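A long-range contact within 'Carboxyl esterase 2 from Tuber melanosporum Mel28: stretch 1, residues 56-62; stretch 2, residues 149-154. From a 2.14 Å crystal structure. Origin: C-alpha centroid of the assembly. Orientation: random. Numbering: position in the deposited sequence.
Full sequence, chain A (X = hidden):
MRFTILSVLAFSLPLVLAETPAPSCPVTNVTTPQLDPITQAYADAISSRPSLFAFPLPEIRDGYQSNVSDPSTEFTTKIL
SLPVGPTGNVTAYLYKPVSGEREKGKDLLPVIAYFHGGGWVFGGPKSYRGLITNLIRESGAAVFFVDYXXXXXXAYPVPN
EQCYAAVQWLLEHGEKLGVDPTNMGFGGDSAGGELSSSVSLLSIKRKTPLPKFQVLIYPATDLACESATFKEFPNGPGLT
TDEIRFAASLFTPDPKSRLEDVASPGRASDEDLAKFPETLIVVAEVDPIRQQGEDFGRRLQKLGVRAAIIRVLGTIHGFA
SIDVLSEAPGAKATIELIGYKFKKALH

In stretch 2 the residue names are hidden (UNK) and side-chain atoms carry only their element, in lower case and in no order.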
ATOM      1  N   PRO A  56     -37.483  -8.712  -2.448  1.00 62.08           N
ATOM      2  CA  PRO A  56     -37.323  -8.480  -3.889  1.00 64.67           C
ATOM      3  C   PRO A  56     -36.191  -7.493  -4.194  1.00 63.06           C
ATOM      4  O   PRO A  56     -35.968  -6.559  -3.416  1.00 59.69           O
ATOM      5  CB  PRO A  56     -38.680  -7.894  -4.303  1.00 56.88           C
ATOM      6  CG  PRO A  56     -39.166  -7.210  -3.076  1.00 57.00           C
ATOM      7  CD  PRO A  56     -38.665  -8.017  -1.907  1.00 59.10           C
ATOM      8  N   LEU A  57     -35.487  -7.702  -5.304  1.00 62.85           N
ATOM      9  CA  LEU A  57     -34.437  -6.779  -5.723  1.00 59.38           C
ATOM     10  C   LEU A  57     -35.069  -5.529  -6.331  1.00 58.29           C
ATOM     11  O   LEU A  57     -36.075  -5.621  -7.032  1.00 57.49           O
ATOM     12  CB  LEU A  57     -33.509  -7.469  -6.726  1.00 56.23           C
ATOM     13  CG  LEU A  57     -32.738  -8.650  -6.140  1.00 54.87           C
ATOM     14  CD1 LEU A  57     -32.036  -9.431  -7.234  1.00 51.82           C
ATOM     15  CD2 LEU A  57     -31.736  -8.139  -5.126  1.00 59.05           C
ATOM     16  N   PRO A  58     -34.464  -4.356  -6.093  1.00 57.76           N
ATOM     17  CA  PRO A  58     -34.876  -3.103  -6.737  1.00 56.02           C
ATOM     18  C   PRO A  58     -34.739  -3.193  -8.253  1.00 60.75           C
ATOM     19  O   PRO A  58     -33.944  -3.999  -8.737  1.00 62.51           O
ATOM     20  CB  PRO A  58     -33.892  -2.072  -6.173  1.00 58.95           C
ATOM     21  CG  PRO A  58     -33.339  -2.699  -4.930  1.00 61.16           C
ATOM     22  CD  PRO A  58     -33.309  -4.167  -5.199  1.00 58.78           C
ATOM     23  N   GLU A  59     -35.485  -2.404  -9.010  1.00 56.02           N
ATOM     24  CA  GLU A  59     -35.294  -2.472 -10.448  1.00 66.26           C
ATOM     25  C   GLU A  59     -34.292  -1.400 -10.862  1.00 64.92           C
ATOM     26  O   GLU A  59     -33.741  -1.438 -11.960  1.00 62.01           O
ATOM     27  CB  GLU A  59     -36.622  -2.344 -11.211  1.00 68.17           C
ATOM     28  CG  GLU A  59     -36.481  -2.549 -12.735  1.00 75.13           C
ATOM     29  CD  GLU A  59     -35.918  -3.921 -13.160  1.00 88.61           C
ATOM     30  OE1 GLU A  59     -35.830  -4.856 -12.327  1.00 91.14           O
ATOM     31  OE2 GLU A  59     -35.528  -4.049 -14.346  1.00 89.31           O
ATOM     32  N   ILE A  60     -33.995  -0.479  -9.957  1.00 60.57           N
ATOM     33  CA  ILE A  60     -32.851   0.377 -10.188  1.00 56.98           C
ATOM     34  C   ILE A  60     -31.667  -0.249  -9.459  1.00 52.41           C
ATOM     35  O   ILE A  60     -31.695  -0.416  -8.242  1.00 55.72           O
ATOM     36  CB  ILE A  60     -33.111   1.811  -9.713  1.00 57.44           C
ATOM     37  CG1 ILE A  60     -34.206   2.444 -10.578  1.00 52.02           C
ATOM     38  CG2 ILE A  60     -31.825   2.633  -9.731  1.00 55.40           C
ATOM     39  CD1 ILE A  60     -33.976   2.284 -12.059  1.00 58.61           C
ATOM     40  N   ARG A  61     -30.644  -0.637 -10.216  1.00 49.22           N
ATOM     41  CA  ARG A  61     -29.501  -1.350  -9.637  1.00 50.53           C
ATOM     42  C   ARG A  61     -28.266  -0.456  -9.518  1.00 49.35           C
ATOM     43  O   ARG A  61     -27.263  -0.825  -8.900  1.00 48.37           O
ATOM     44  CB  ARG A  61     -29.154  -2.588 -10.462  1.00 47.05           C
ATOM     45  CG  ARG A  61     -30.269  -3.588 -10.682  1.00 45.46           C
ATOM     46  CD  ARG A  61     -30.604  -4.336  -9.402  1.00 46.27           C
ATOM     47  NE  ARG A  61     -31.628  -5.351  -9.644  1.00 53.82           N
ATOM     48  CZ  ARG A  61     -31.366  -6.592 -10.054  1.00 55.22           C
ATOM     49  NH1 ARG A  61     -30.108  -6.994 -10.228  1.00 46.94           N
ATOM     50  NH2 ARG A  61     -32.355  -7.447 -10.269  1.00 50.95           N
ATOM     51  N   ASP A  62     -28.353   0.719 -10.122  1.00 48.57           N
ATOM     52  CA  ASP A  62     -27.245   1.652 -10.140  1.00 48.92           C
ATOM     53  C   ASP A  62     -27.706   3.079  -9.857  1.00 54.04           C
ATOM     54  O   ASP A  62     -28.653   3.566 -10.475  1.00 53.30           O
ATOM     55  CB  ASP A  62     -26.552   1.604 -11.501  1.00 44.41           C
ATOM     56  CG  ASP A  62     -25.339   2.492 -11.555  1.00 44.45           C
ATOM     57  OD1 ASP A  62     -24.625   2.541 -10.538  1.00 46.88           O
ATOM     58  OD2 ASP A  62     -25.102   3.134 -12.602  1.00 44.43           O
ATOM     59  N   UNK A 149     -24.454  -7.091 -17.917  1.00 35.72           N
ATOM     60  CA  UNK A 149     -25.797  -7.369 -17.414  1.00 38.00           C
ATOM     61  C   UNK A 149     -25.766  -7.971 -16.006  1.00 36.59           C
ATOM     62  O   UNK A 149     -24.967  -8.867 -15.714  1.00 36.72           O
ATOM     63  c   UNK A 149     -26.542  -8.328 -18.347  1.00 36.61           C
ATOM     64  c   UNK A 149     -27.988  -8.497 -17.897  1.00 34.37           C
ATOM     65  o   UNK A 149     -26.508  -7.805 -19.678  1.00 36.29           O
ATOM     66  N   UNK A 150     -26.635  -7.475 -15.135  1.00 33.02           N
ATOM     67  CA  UNK A 150     -26.655  -7.901 -13.739  1.00 37.91           C
ATOM     68  C   UNK A 150     -27.512  -9.151 -13.496  1.00 39.95           C
ATOM     69  O   UNK A 150     -28.449  -9.428 -14.240  1.00 41.92           O
ATOM     70  c   UNK A 150     -24.911  -5.713 -12.438  1.00 38.82           C
ATOM     71  c   UNK A 150     -26.289  -5.484 -13.043  1.00 42.49           C
ATOM     72  c   UNK A 150     -26.913  -4.253 -12.407  1.00 37.29           C
ATOM     73  c   UNK A 150     -27.151  -6.745 -12.872  1.00 35.87           C
ATOM     74  N   UNK A 151     -27.199  -9.898 -12.442  1.00 40.10           N
ATOM     75  CA  UNK A 151     -28.030 -11.024 -12.033  1.00 42.49           C
ATOM     76  C   UNK A 151     -29.334 -10.510 -11.398  1.00 48.12           C
ATOM     77  O   UNK A 151     -29.364  -9.405 -10.865  1.00 45.41           O
ATOM     78  c   UNK A 151     -27.297 -11.929 -11.034  1.00 43.50           C
ATOM     79  o   UNK A 151     -27.058 -11.194  -9.831  1.00 47.65           O
ATOM     80  c   UNK A 151     -25.967 -12.413 -11.609  1.00 41.56           C
ATOM     81  N   UNK A 152     -30.421 -11.305 -11.467  1.00 48.60           N
ATOM     82  CA  UNK A 152     -30.485 -12.623 -12.111  1.00 42.61           C
ATOM     83  C   UNK A 152     -30.989 -12.582 -13.551  1.00 43.28           C
ATOM     84  O   UNK A 152     -31.371 -13.635 -14.072  1.00 45.32           O
ATOM     85  c   UNK A 152     -31.477 -13.379 -11.221  1.00 47.12           C
ATOM     86  c   UNK A 152     -32.450 -12.300 -10.796  1.00 47.32           C
ATOM     87  c   UNK A 152     -31.665 -10.998 -10.732  1.00 47.99           C
ATOM     88  N   UNK A 153     -30.973 -11.416 -14.192  1.00 39.36           N
ATOM     89  CA  UNK A 153     -31.355 -11.324 -15.601  1.00 38.86           C
ATOM     90  C   UNK A 153     -30.491 -12.274 -16.433  1.00 41.79           C
ATOM     91  O   UNK A 153     -30.954 -12.873 -17.403  1.00 41.95           O
ATOM     92  c   UNK A 153     -32.189  -7.548 -15.675  1.00 64.69           C
ATOM     93  c   UNK A 153     -32.960  -6.742 -14.626  1.00 69.39           C
ATOM     94  n   UNK A 153     -32.583  -7.203 -13.242  1.00 69.43           N
ATOM     95  c   UNK A 153     -31.877  -8.928 -15.107  1.00 57.50           C
ATOM     96  c   UNK A 153     -31.236  -9.887 -16.093  1.00 44.25           C
ATOM     97  N   UNK A 154     -29.223 -12.396 -16.055  1.00 38.68           N
ATOM     98  CA  UNK A 154     -28.354 -13.442 -16.582  1.00 37.90           C
ATOM     99  C   UNK A 154     -27.634 -14.112 -15.420  1.00 36.53           C
ATOM    100  O   UNK A 154     -27.791 -13.708 -14.269  1.00 37.41           O
ATOM    101  c   UNK A 154     -28.012 -12.301 -18.803  1.00 35.60           C
ATOM    102  c   UNK A 154     -26.404 -11.867 -16.885  1.00 31.87           C
ATOM    103  c   UNK A 154     -27.322 -12.892 -17.578  1.00 37.45           C
TER

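Position 149 carries three side-chain atoms, two carbons and one oxygen. The first carbon bears both the oxygen and the other carbon. No side-chain atom comes within 8 Å of stretch 1. A beta-branched side chain with one hydroxyl is threonine: Thr 149.

Position 150 has four carbons, forked at the second, and no polar atom. Its CA-to-CB bond points toward stretch 1, and one carbon of the fork lies 3.4 Å from CB of Arg 61. A fork at the second carbon marks leucine, since isoleucine would branch at the first. This is Leu 150, with chi1 m and chi2 t, and the close carbon is CD1.

Position 151 again shows one carbon carrying one oxygen and one carbon. The CA-to-CB bond points sideways, and the side chain stays 5.2 Å or more from stretch 1. The contact is made by the backbone instead: O of 151 accepts a hydrogen bond from NH1 of Arg 61 at 2.6 Å, with an N-H...O angle of 169°. The side-chain atoms give Thr 151, here in rotamer p and buried.

Position 152 has three carbons that close a ring onto the backbone N. The peptide bond before it is cis. The ring carbon bonded to N lies 3.9 Å from CD1 of Leu 57 and 3.6 Å from NH2 of Arg 61. Such a ring is proline: Pro 152, and the touching carbon is CD.

Position 153 has four carbons in a row ending in nitrogen. The nitrogen lies 3.0 Å from NH2 of Arg 61, and the last carbon 3.7 Å from OE2 of Glu 59. The chain is lysine: Lys 153.

Position 154 has three carbons, one carrying the other two. It is out of reach of stretch 1 and touches a crystal neighbour. A fork at CB with three carbons in all is valine: Val 154.

The contact centres on Arg 61. Its NE donates to O of Pro 58 at 2.8 Å, tying the side chain to its own stretch, while NH1 reaches across to O of Thr 151. That carbonyl and CD of Pro 152 lie at the guanidinium edge; NZ of Lys 153 lies over one face. NH2 and NZ are both donors of like charge, so their closeness is no hydrogen bond. OE1 of Glu 59, 4.1 Å from NZ of Lys 153, brings an opposite charge near, though beyond a salt bridge. Leu 57 packs on the ring of Pro 152, and Leu 150 lies against CB of Arg 61.

Stretch 2 (149-154) TLTPKV
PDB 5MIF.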